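Local coordinates for epimerase domain-containing protein (Bacillus cereus HuA2-4, PDB 6ZLK), which probably interconverts UDP-glucuronic acid and UDP-galacturonic acid by inverting the sugar at C4, with bound NAD as the redox cofactor, at residues Leu68-Leu81 and Ala112-Ile124. Sequence-based numbering, arbitrary orientation.
Sequences LSKLLQDIDVVYHL and ACKHIKLDKFIHI. With NAD (nicotinamide-adenine-dinucleotide), chain E.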
ATOM      1  N   LEU A  68      18.307   3.630 -14.319  1.00 23.96           N
ATOM      2  CA  LEU A  68      18.582   2.667 -13.235  1.00 23.25           C
ATOM      3  C   LEU A  68      19.371   1.478 -13.774  1.00 28.72           C
ATOM      4  O   LEU A  68      20.109   0.887 -12.989  1.00 24.31           O
ATOM      5  CB  LEU A  68      17.275   2.247 -12.573  1.00 24.30           C
ATOM      6  CG  LEU A  68      16.553   3.379 -11.829  1.00 24.02           C
ATOM      7  CD1 LEU A  68      15.280   2.862 -11.175  1.00 27.80           C
ATOM      8  CD2 LEU A  68      17.451   3.995 -10.784  1.00 24.03           C
ATOM      9  N   SER A  69      19.256   1.175 -15.065  1.00 31.61           N
ATOM     10  CA  SER A  69      20.094   0.124 -15.699  1.00 35.77           C
ATOM     11  C   SER A  69      21.570   0.496 -15.547  1.00 29.98           C
ATOM     12  O   SER A  69      22.346  -0.345 -15.046  1.00 40.84           O
ATOM     13  CB  SER A  69      19.720  -0.096 -17.145  1.00 39.92           C
ATOM     14  OG  SER A  69      20.725  -0.889 -17.761  1.00 45.85           O
ATOM     15  N   LYS A  70      21.959   1.700 -15.943  1.00 30.52           N
ATOM     16  CA  LYS A  70      23.329   2.240 -15.746  1.00 32.44           C
ATOM     17  C   LYS A  70      23.709   2.229 -14.263  1.00 35.14           C
ATOM     18  O   LYS A  70      24.841   1.817 -13.939  1.00 35.87           O
ATOM     19  N   LEU A  71      22.834   2.711 -13.381  1.00 26.34           N
ATOM     20  CA  LEU A  71      23.163   2.873 -11.948  1.00 27.54           C
ATOM     21  C   LEU A  71      23.474   1.501 -11.347  1.00 24.42           C
ATOM     22  O   LEU A  71      24.395   1.421 -10.503  1.00 27.21           O
ATOM     23  CB  LEU A  71      21.978   3.518 -11.240  1.00 25.83           C
ATOM     24  CG  LEU A  71      22.208   3.884  -9.782  1.00 27.57           C
ATOM     25  CD1 LEU A  71      23.348   4.882  -9.672  1.00 33.08           C
ATOM     26  CD2 LEU A  71      20.941   4.432  -9.180  1.00 28.52           C
ATOM     27  N   LEU A  72      22.724   0.472 -11.719  1.00 22.25           N
ATOM     28  CA  LEU A  72      22.758  -0.786 -10.941  1.00 20.43           C
ATOM     29  C   LEU A  72      23.724  -1.811 -11.553  1.00 22.52           C
ATOM     30  O   LEU A  72      23.883  -2.875 -10.966  1.00 21.68           O
ATOM     31  CB  LEU A  72      21.329  -1.338 -10.879  1.00 21.50           C
ATOM     32  CG  LEU A  72      20.404  -0.657  -9.868  1.00 23.86           C
ATOM     33  CD1 LEU A  72      18.964  -1.029 -10.142  1.00 27.85           C
ATOM     34  CD2 LEU A  72      20.804  -1.062  -8.451  1.00 26.19           C
ATOM     35  N   GLN A  73      24.301  -1.545 -12.720  1.00 25.83           N
ATOM     36  CA  GLN A  73      25.023  -2.595 -13.502  1.00 27.58           C
ATOM     37  C   GLN A  73      26.156  -3.234 -12.669  1.00 27.44           C
ATOM     38  O   GLN A  73      26.383  -4.456 -12.843  1.00 31.73           O
ATOM     39  CB  GLN A  73      25.533  -2.019 -14.829  1.00 34.43           C
ATOM     40  CG  GLN A  73      26.611  -0.949 -14.675  1.00 39.39           C
ATOM     41  CD  GLN A  73      26.758  -0.059 -15.894  1.00 46.60           C
ATOM     42  OE1 GLN A  73      26.427  -0.439 -17.019  1.00 52.61           O
ATOM     43  NE2 GLN A  73      27.262   1.147 -15.683  1.00 52.50           N
ATOM     44  N   ASP A  74      26.871  -2.474 -11.830  1.00 22.26           N
ATOM     45  CA  ASP A  74      28.010  -3.001 -11.043  1.00 24.69           C
ATOM     46  C   ASP A  74      27.688  -3.061  -9.529  1.00 21.84           C
ATOM     47  O   ASP A  74      28.621  -3.205  -8.716  1.00 21.65           O
ATOM     48  CB  ASP A  74      29.268  -2.193 -11.371  1.00 27.54           C
ATOM     49  CG  ASP A  74      29.088  -0.717 -11.045  1.00 31.75           C
ATOM     50  OD1 ASP A  74      27.917  -0.330 -10.692  1.00 30.89           O
ATOM     51  OD2 ASP A  74      30.105   0.053 -11.144  1.00 33.40           O
ATOM     52  N   ILE A  75      26.411  -3.006  -9.139  1.00 19.23           N
ATOM     53  CA  ILE A  75      26.001  -2.970  -7.712  1.00 17.37           C
ATOM     54  C   ILE A  75      25.797  -4.384  -7.174  1.00 19.01           C
ATOM     55  O   ILE A  75      25.123  -5.196  -7.868  1.00 19.10           O
ATOM     56  CB  ILE A  75      24.727  -2.141  -7.553  1.00 18.45           C
ATOM     57  CG1 ILE A  75      24.975  -0.715  -8.025  1.00 18.65           C
ATOM     58  CG2 ILE A  75      24.211  -2.249  -6.136  1.00 18.07           C
ATOM     59  CD1 ILE A  75      26.016   0.008  -7.222  1.00 20.96           C
ATOM     60  N   ASP A  76      26.372  -4.677  -6.029  1.00 17.76           N
ATOM     61  CA  ASP A  76      26.183  -5.959  -5.296  1.00 18.20           C
ATOM     62  C   ASP A  76      25.009  -5.888  -4.321  1.00 16.87           C
ATOM     63  O   ASP A  76      24.393  -6.880  -4.036  1.00 17.48           O
ATOM     64  CB  ASP A  76      27.466  -6.323  -4.549  1.00 19.67           C
ATOM     65  CG  ASP A  76      28.606  -6.522  -5.526  1.00 24.05           C
ATOM     66  OD1 ASP A  76      28.453  -7.361  -6.408  1.00 25.14           O
ATOM     67  OD2 ASP A  76      29.580  -5.778  -5.467  1.00 22.66           O
ATOM     68  N   VAL A  77      24.828  -4.769  -3.640  1.00 15.74           N
ATOM     69  CA  VAL A  77      23.898  -4.600  -2.512  1.00 15.16           C
ATOM     70  C   VAL A  77      23.224  -3.248  -2.692  1.00 16.03           C
ATOM     71  O   VAL A  77      23.913  -2.234  -2.975  1.00 16.31           O
ATOM     72  CB  VAL A  77      24.608  -4.668  -1.150  1.00 16.69           C
ATOM     73  CG1 VAL A  77      23.672  -4.344  -0.016  1.00 16.70           C
ATOM     74  CG2 VAL A  77      25.243  -6.044  -0.970  1.00 19.65           C
ATOM     75  N   VAL A  78      21.930  -3.228  -2.522  1.00 13.95           N
ATOM     76  CA  VAL A  78      21.148  -1.966  -2.439  1.00 15.00           C
ATOM     77  C   VAL A  78      20.634  -1.779  -1.040  1.00 15.42           C
ATOM     78  O   VAL A  78      20.103  -2.712  -0.463  1.00 15.60           O
ATOM     79  CB  VAL A  78      19.966  -1.927  -3.414  1.00 17.69           C
ATOM     80  CG1 VAL A  78      19.173  -0.627  -3.205  1.00 17.29           C
ATOM     81  CG2 VAL A  78      20.443  -2.111  -4.846  1.00 15.88           C
ATOM     82  N   TYR A  79      20.957  -0.644  -0.436  1.00 15.12           N
ATOM     83  CA  TYR A  79      20.273  -0.135   0.759  1.00 13.65           C
ATOM     84  C   TYR A  79      19.288   0.924   0.309  1.00 14.14           C
ATOM     85  O   TYR A  79      19.693   2.005  -0.159  1.00 14.90           O
ATOM     86  CB  TYR A  79      21.239   0.463   1.755  1.00 14.03           C
ATOM     87  CG  TYR A  79      21.951  -0.517   2.626  1.00 12.32           C
ATOM     88  CD1 TYR A  79      21.320  -1.122   3.711  1.00 13.18           C
ATOM     89  CD2 TYR A  79      23.300  -0.754   2.468  1.00 14.37           C
ATOM     90  CE1 TYR A  79      22.029  -1.967   4.543  1.00 13.12           C
ATOM     91  CE2 TYR A  79      24.022  -1.575   3.294  1.00 15.46           C
ATOM     92  CZ  TYR A  79      23.383  -2.187   4.361  1.00 13.94           C
ATOM     93  OH  TYR A  79      24.126  -2.961   5.209  1.00 16.97           O
ATOM     94  N   HIS A  80      18.006   0.619   0.421  1.00 13.79           N
ATOM     95  CA  HIS A  80      16.967   1.520  -0.102  1.00 12.87           C
ATOM     96  C   HIS A  80      16.366   2.323   1.051  1.00 14.67           C
ATOM     97  O   HIS A  80      15.457   1.871   1.761  1.00 15.68           O
ATOM     98  CB  HIS A  80      15.961   0.738  -0.943  1.00 13.15           C
ATOM     99  CG  HIS A  80      14.869   1.622  -1.357  1.00 14.12           C
ATOM    100  ND1 HIS A  80      15.097   2.925  -1.777  1.00 14.12           N
ATOM    101  CD2 HIS A  80      13.549   1.366  -1.528  1.00 13.79           C
ATOM    102  CE1 HIS A  80      13.924   3.454  -2.102  1.00 14.43           C
ATOM    103  NE2 HIS A  80      12.937   2.491  -1.992  1.00 15.68           N
ATOM    104  N   LEU A  81      16.897   3.515   1.296  1.00 15.00           N
ATOM    105  CA  LEU A  81      16.416   4.402   2.359  1.00 14.94           C
ATOM    106  C   LEU A  81      15.632   5.594   1.802  1.00 16.02           C
ATOM    107  O   LEU A  81      14.979   6.302   2.601  1.00 17.23           O
ATOM    108  CB  LEU A  81      17.564   4.918   3.215  1.00 15.65           C
ATOM    109  CG  LEU A  81      18.098   3.919   4.246  1.00 18.83           C
ATOM    110  CD1 LEU A  81      18.916   2.813   3.644  1.00 19.46           C
ATOM    111  CD2 LEU A  81      18.927   4.626   5.311  1.00 22.95           C
ATOM    112  N   ALA A 112      14.251  -2.667 -11.885  1.00 18.13           N
ATOM    113  CA  ALA A 112      15.612  -2.545 -12.437  1.00 19.12           C
ATOM    114  C   ALA A 112      16.459  -3.694 -11.907  1.00 20.68           C
ATOM    115  O   ALA A 112      17.367  -4.166 -12.591  1.00 23.50           O
ATOM    116  CB  ALA A 112      16.182  -1.195 -12.086  1.00 21.12           C
ATOM    117  N   CYS A 113      16.125  -4.206 -10.723  1.00 20.21           N
ATOM    118  CA  CYS A 113      16.908  -5.277 -10.070  1.00 21.13           C
ATOM    119  C   CYS A 113      16.584  -6.665 -10.649  1.00 22.11           C
ATOM    120  O   CYS A 113      17.366  -7.613 -10.391  1.00 22.66           O
ATOM    121  CB  CYS A 113      16.729  -5.233  -8.563  1.00 23.26           C
ATOM    122  SG  CYS A 113      17.597  -3.805  -7.859  1.00 27.29           S
ATOM    123  N   LYS A 114      15.521  -6.801 -11.430  1.00 20.67           N
ATOM    124  CA  LYS A 114      15.241  -8.057 -12.194  1.00 25.51           C
ATOM    125  C   LYS A 114      16.422  -8.379 -13.134  1.00 29.74           C
ATOM    126  O   LYS A 114      16.662  -9.581 -13.369  1.00 39.35           O
ATOM    127  CB  LYS A 114      13.985  -7.914 -13.052  1.00 24.70           C
ATOM    128  CG  LYS A 114      12.687  -7.758 -12.287  1.00 26.23           C
ATOM    129  CD  LYS A 114      11.451  -7.472 -13.155  1.00 27.88           C
ATOM    130  CE  LYS A 114      11.099  -8.592 -14.108  1.00 34.95           C
ATOM    131  NZ  LYS A 114      10.182  -8.118 -15.176  1.00 38.04           N
ATOM    132  N   HIS A 115      17.097  -7.362 -13.683  1.00 32.06           N
ATOM    133  CA  HIS A 115      18.100  -7.472 -14.786  1.00 40.48           C
ATOM    134  C   HIS A 115      19.529  -7.549 -14.242  1.00 40.64           C
ATOM    135  O   HIS A 115      20.464  -7.347 -15.046  1.00 48.07           O
ATOM    136  CB  HIS A 115      17.986  -6.281 -15.761  1.00 42.58           C
ATOM    137  CG  HIS A 115      16.600  -6.115 -16.270  1.00 52.63           C
ATOM    138  ND1 HIS A 115      15.795  -5.063 -15.877  1.00 56.32           N
ATOM    139  CD2 HIS A 115      15.838  -6.925 -17.043  1.00 56.90           C
ATOM    140  CE1 HIS A 115      14.607  -5.204 -16.419  1.00 58.74           C
ATOM    141  NE2 HIS A 115      14.604  -6.339 -17.145  1.00 61.24           N
ATOM    142  N   ILE A 116      19.713  -7.795 -12.945  1.00 33.78           N
ATOM    143  CA  ILE A 116      21.066  -7.933 -12.343  1.00 32.06           C
ATOM    144  C   ILE A 116      21.025  -9.079 -11.345  1.00 34.73           C
ATOM    145  O   ILE A 116      19.941  -9.660 -11.190  1.00 40.03           O
ATOM    146  CB  ILE A 116      21.523  -6.607 -11.731  1.00 32.18           C
ATOM    147  CG1 ILE A 116      20.683  -6.195 -10.525  1.00 30.08           C
ATOM    148  CG2 ILE A 116      21.536  -5.514 -12.787  1.00 33.76           C
ATOM    149  CD1 ILE A 116      21.304  -5.081  -9.737  1.00 31.41           C
ATOM    150  N   LYS A 117      22.149  -9.434 -10.734  1.00 28.74           N
ATOM    151  CA  LYS A 117      22.112 -10.545  -9.742  1.00 32.68           C
ATOM    152  C   LYS A 117      22.610 -10.000  -8.409  1.00 29.14           C
ATOM    153  O   LYS A 117      23.723 -10.306  -8.026  1.00 30.13           O
ATOM    154  CB  LYS A 117      22.923 -11.739 -10.244  1.00 36.73           C
ATOM    155  CG  LYS A 117      22.291 -12.441 -11.440  1.00 45.36           C
ATOM    156  CD  LYS A 117      22.946 -13.753 -11.824  1.00 50.04           C
ATOM    157  CE  LYS A 117      21.983 -14.691 -12.525  1.00 57.55           C
ATOM    158  NZ  LYS A 117      22.689 -15.798 -13.218  1.00 63.85           N
ATOM    159  N   LEU A 118      21.775  -9.240  -7.711  1.00 25.85           N
ATOM    160  CA  LEU A 118      22.188  -8.651  -6.433  1.00 20.14           C
ATOM    161  C   LEU A 118      22.496  -9.760  -5.448  1.00 19.93           C
ATOM    162  O   LEU A 118      21.808 -10.844  -5.476  1.00 20.37           O
ATOM    163  CB  LEU A 118      21.079  -7.809  -5.774  1.00 21.87           C
ATOM    164  CG  LEU A 118      20.775  -6.471  -6.381  1.00 22.31           C
ATOM    165  CD1 LEU A 118      19.548  -5.887  -5.685  1.00 22.04           C
ATOM    166  CD2 LEU A 118      21.995  -5.560  -6.285  1.00 20.73           C
ATOM    167  N   ASP A 119      23.344  -9.432  -4.499  1.00 19.39           N
ATOM    168  CA  ASP A 119      23.443 -10.193  -3.234  1.00 21.63           C
ATOM    169  C   ASP A 119      22.205  -9.929  -2.366  1.00 19.89           C
ATOM    170  O   ASP A 119      21.627 -10.871  -1.842  1.00 18.43           O
ATOM    171  CB  ASP A 119      24.692  -9.812  -2.458  1.00 24.48           C
ATOM    172  CG  ASP A 119      25.998 -10.157  -3.162  1.00 34.66           C
ATOM    173  OD1 ASP A 119      25.961 -10.928  -4.146  1.00 37.18           O
ATOM    174  OD2 ASP A 119      27.051  -9.675  -2.692  1.00 39.37           O
ATOM    175  N   LYS A 120      21.850  -8.670  -2.134  1.00 17.56           N
ATOM    176  CA  LYS A 120      20.788  -8.298  -1.181  1.00 17.76           C
ATOM    177  C   LYS A 120      20.215  -6.975  -1.623  1.00 17.94           C
ATOM    178  O   LYS A 120      20.982  -6.100  -2.107  1.00 17.21           O
ATOM    179  CB  LYS A 120      21.252  -8.110   0.272  1.00 19.00           C
ATOM    180  CG  LYS A 120      21.605  -9.392   0.978  1.00 23.50           C
ATOM    181  CD  LYS A 120      22.118  -9.216   2.365  1.00 27.21           C
ATOM    182  CE  LYS A 120      22.158 -10.541   3.082  1.00 29.49           C
ATOM    183  NZ  LYS A 120      23.186 -10.528   4.139  1.00 32.41           N
ATOM    184  N   PHE A 121      18.906  -6.879  -1.479  1.00 15.74           N
ATOM    185  CA  PHE A 121      18.145  -5.630  -1.631  1.00 14.95           C
ATOM    186  C   PHE A 121      17.562  -5.328  -0.282  1.00 15.27           C
ATOM    187  O   PHE A 121      16.602  -5.995   0.141  1.00 14.77           O
ATOM    188  CB  PHE A 121      17.069  -5.751  -2.701  1.00 14.70           C
ATOM    189  CG  PHE A 121      16.329  -4.471  -2.951  1.00 15.32           C
ATOM    190  CD1 PHE A 121      15.316  -4.023  -2.131  1.00 18.13           C
ATOM    191  CD2 PHE A 121      16.599  -3.746  -4.091  1.00 17.10           C
ATOM    192  CE1 PHE A 121      14.642  -2.835  -2.399  1.00 17.07           C
ATOM    193  CE2 PHE A 121      15.893  -2.603  -4.401  1.00 19.13           C
ATOM    194  CZ  PHE A 121      14.948  -2.111  -3.528  1.00 16.01           C
ATOM    195  N   ILE A 122      18.216  -4.432   0.465  1.00 13.64           N
ATOM    196  CA  ILE A 122      17.904  -4.162   1.873  1.00 14.39           C
ATOM    197  C   ILE A 122      17.000  -2.941   1.918  1.00 15.42           C
ATOM    198  O   ILE A 122      17.482  -1.833   1.716  1.00 14.16           O
ATOM    199  CB  ILE A 122      19.146  -4.038   2.739  1.00 14.35           C
ATOM    200  CG1 ILE A 122      20.060  -5.253   2.595  1.00 15.46           C
ATOM    201  CG2 ILE A 122      18.764  -3.829   4.188  1.00 14.89           C
ATOM    202  CD1 ILE A 122      21.405  -5.130   3.258  1.00 16.01           C
ATOM    203  N   HIS A 123      15.732  -3.187   2.133  1.00 14.15           N
ATOM    204  CA  HIS A 123      14.648  -2.180   2.086  1.00 14.33           C
ATOM    205  C   HIS A 123      14.373  -1.666   3.472  1.00 14.59           C
ATOM    206  O   HIS A 123      14.020  -2.459   4.362  1.00 15.26           O
ATOM    207  CB  HIS A 123      13.415  -2.793   1.421  1.00 15.77           C
ATOM    208  CG  HIS A 123      12.277  -1.851   1.381  1.00 16.02           C
ATOM    209  ND1 HIS A 123      12.094  -1.012   0.312  1.00 17.39           N
ATOM    210  CD2 HIS A 123      11.269  -1.614   2.250  1.00 16.90           C
ATOM    211  CE1 HIS A 123      11.025  -0.262   0.555  1.00 19.73           C
ATOM    212  NE2 HIS A 123      10.487  -0.611   1.739  1.00 17.28           N
ATOM    213  N   ILE A 124      14.477  -0.372   3.694  1.00 14.29           N
ATOM    214  CA  ILE A 124      14.249   0.212   5.013  1.00 14.83           C
ATOM    215  C   ILE A 124      12.795   0.661   5.136  1.00 15.24           C
ATOM    216  O   ILE A 124      12.305   1.410   4.284  1.00 14.49           O
ATOM    217  CB  ILE A 124      15.243   1.342   5.284  1.00 17.12           C
ATOM    218  CG1 ILE A 124      16.567   0.768   5.824  1.00 18.14           C
ATOM    219  CG2 ILE A 124      14.628   2.296   6.270  1.00 19.34           C
ATOM    220  CD1 ILE A 124      17.145  -0.326   5.064  1.00 19.67           C
TER
HETATM  221  PA  NAD E 401      15.559  11.730   5.347  1.00 12.82           P
HETATM  222  O1A NAD E 401      14.429  12.525   4.818  1.00 14.17           O
HETATM  223  O2A NAD E 401      16.604  12.391   6.196  1.00 13.16           O
HETATM  224  O5B NAD E 401      16.290  10.877   4.245  1.00 12.84           O
HETATM  225  C5B NAD E 401      15.641  10.343   3.072  1.00 13.95           C
HETATM  226  C4B NAD E 401      16.326  10.876   1.837  1.00 13.39           C
HETATM  227  O4B NAD E 401      15.657  10.322   0.682  1.00 13.10           O
HETATM  228  C3B NAD E 401      16.290  12.387   1.687  1.00 14.16           C
HETATM  229  O3B NAD E 401      17.561  13.003   1.857  1.00 14.08           O
HETATM  230  C2B NAD E 401      15.618  12.595   0.325  1.00 14.02           C
HETATM  231  O2B NAD E 401      16.137  13.657  -0.455  1.00 14.52           O
HETATM  232  C1B NAD E 401      15.860  11.249  -0.366  1.00 11.64           C
HETATM  233  N9A NAD E 401      14.888  10.919  -1.393  1.00 12.83           N
HETATM  234  C8A NAD E 401      13.523  10.870  -1.273  1.00 12.42           C
HETATM  235  N7A NAD E 401      12.913  10.543  -2.381  1.00 13.06           N
HETATM  236  C5A NAD E 401      13.950  10.451  -3.308  1.00 13.36           C
HETATM  237  C6A NAD E 401      13.983  10.180  -4.683  1.00 14.12           C
HETATM  238  N6A NAD E 401      12.884  10.013  -5.453  1.00 13.54           N
HETATM  239  N1A NAD E 401      15.194  10.106  -5.286  1.00 14.71           N
HETATM  240  C2A NAD E 401      16.304  10.309  -4.541  1.00 14.77           C
HETATM  241  N3A NAD E 401      16.396  10.631  -3.242  1.00 13.53           N
HETATM  242  C4A NAD E 401      15.188  10.660  -2.686  1.00 13.24           C
HETATM  243  O3  NAD E 401      14.836  10.598   6.226  1.00 12.65           O
HETATM  244  PN  NAD E 401      15.487   9.556   7.307  1.00 13.24           P
HETATM  245  O1N NAD E 401      14.998   9.955   8.619  1.00 13.34           O
HETATM  246  O2N NAD E 401      16.900   9.423   7.011  1.00 13.03           O
HETATM  247  O5D NAD E 401      14.766   8.224   6.865  1.00 15.03           O
HETATM  248  C5D NAD E 401      15.454   7.339   6.060  1.00 18.29           C
HETATM  249  C4D NAD E 401      14.586   6.127   5.878  1.00 16.83           C
HETATM  250  O4D NAD E 401      14.338   5.501   7.149  1.00 17.24           O
HETATM  251  C3D NAD E 401      13.213   6.401   5.246  1.00 17.93           C
HETATM  252  O3D NAD E 401      12.881   5.338   4.336  1.00 18.39           O
HETATM  253  C2D NAD E 401      12.245   6.330   6.426  1.00 18.63           C
HETATM  254  O2D NAD E 401      10.909   6.043   6.001  1.00 18.82           O
HETATM  255  C1D NAD E 401      12.970   5.287   7.271  1.00 19.55           C
HETATM  256  N1N NAD E 401      12.719   5.406   8.698  1.00 19.27           N
HETATM  257  C2N NAD E 401      13.212   6.459   9.412  1.00 22.14           C
HETATM  258  C3N NAD E 401      12.960   6.544  10.736  1.00 22.76           C
HETATM  259  C7N NAD E 401      13.412   7.714  11.539  1.00 23.26           C
HETATM  260  O7N NAD E 401      13.145   7.678  12.727  1.00 19.92           O
HETATM  261  N7N NAD E 401      14.126   8.682  10.947  1.00 20.53           N
HETATM  262  C4N NAD E 401      12.290   5.492  11.386  1.00 28.08           C
HETATM  263  C5N NAD E 401      11.669   4.508  10.622  1.00 24.02           C
HETATM  264  C6N NAD E 401      11.942   4.455   9.291  1.00 23.56           C
HETATM  265  O   HOH W   1      26.482  -9.279  -6.703  1.00 43.11           O
HETATM  266  O   HOH W   2      13.060   3.215   1.833  1.00 34.23           O
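His80 and His123 both swing their rings away from their own backbone nitrogens (chi1 175° in His80), which sends the two imidazoles off neighbouring strands side by side. They meet rim to rim with their planes turned 57° apart, CD2 of His80 lying 3.3 Å from ND1 of His123. Histidine suits position 80 because both its ring nitrogens are used in the interior, ND1 by Thr6 OG1 and NE2 by Thr106 OG1 of helix 96-113. On this same face Phe121 runs alongside Val78, its CD2 3.9 Å from Val78 CB, while CZ reaches the CB of His80; the broad phenyl ring fills in between strand and helix, where Phe121 packs on Leu110 and His80 on Val105 and Leu109. On the other face Ile122 and Tyr79 lie side by side, Ile122 CD1 3.5 Å from Tyr79 CE1, and the Tyr79 hydroxyl is engaged by Thr225 O.

Strands 77-80 and 120-124 run nearly parallel, as neighbours in a right-handed beta-alpha-beta crossover through helix 96-113, part of the Rossmann fold that holds NAD. Val78 and His80 each give their N-H and their C=O to the partner strand; the bond from His80 N to Ile122 O is 2.8 Å long and almost straight (173°). At the end near the cofactor, Leu81 O accepts a hydrogen bond from NAD O3D (2.9 Å), and Ile124 lays CG2 against the ribose at O4D, 3.3 Å away. A water sits among His80 O, Ile124 O and O3D, within hydrogen-bonding distance of each but unable to donate to all three at once.

Far from NAD, the small side chain of Ala112 lets helix 68-72 come close: Ala112 CB lies a tight 3.4 Å from Leu72 CD1. Beyond it, Ile116 CD1 meets Leu72 CB. A water lies within bonding distance of Asp76 OD1 and Asp119 OD1, whose like-charged carboxylates would tend to repel; Asp76 OD2 accepts a hydrogen bond from Lys2 N.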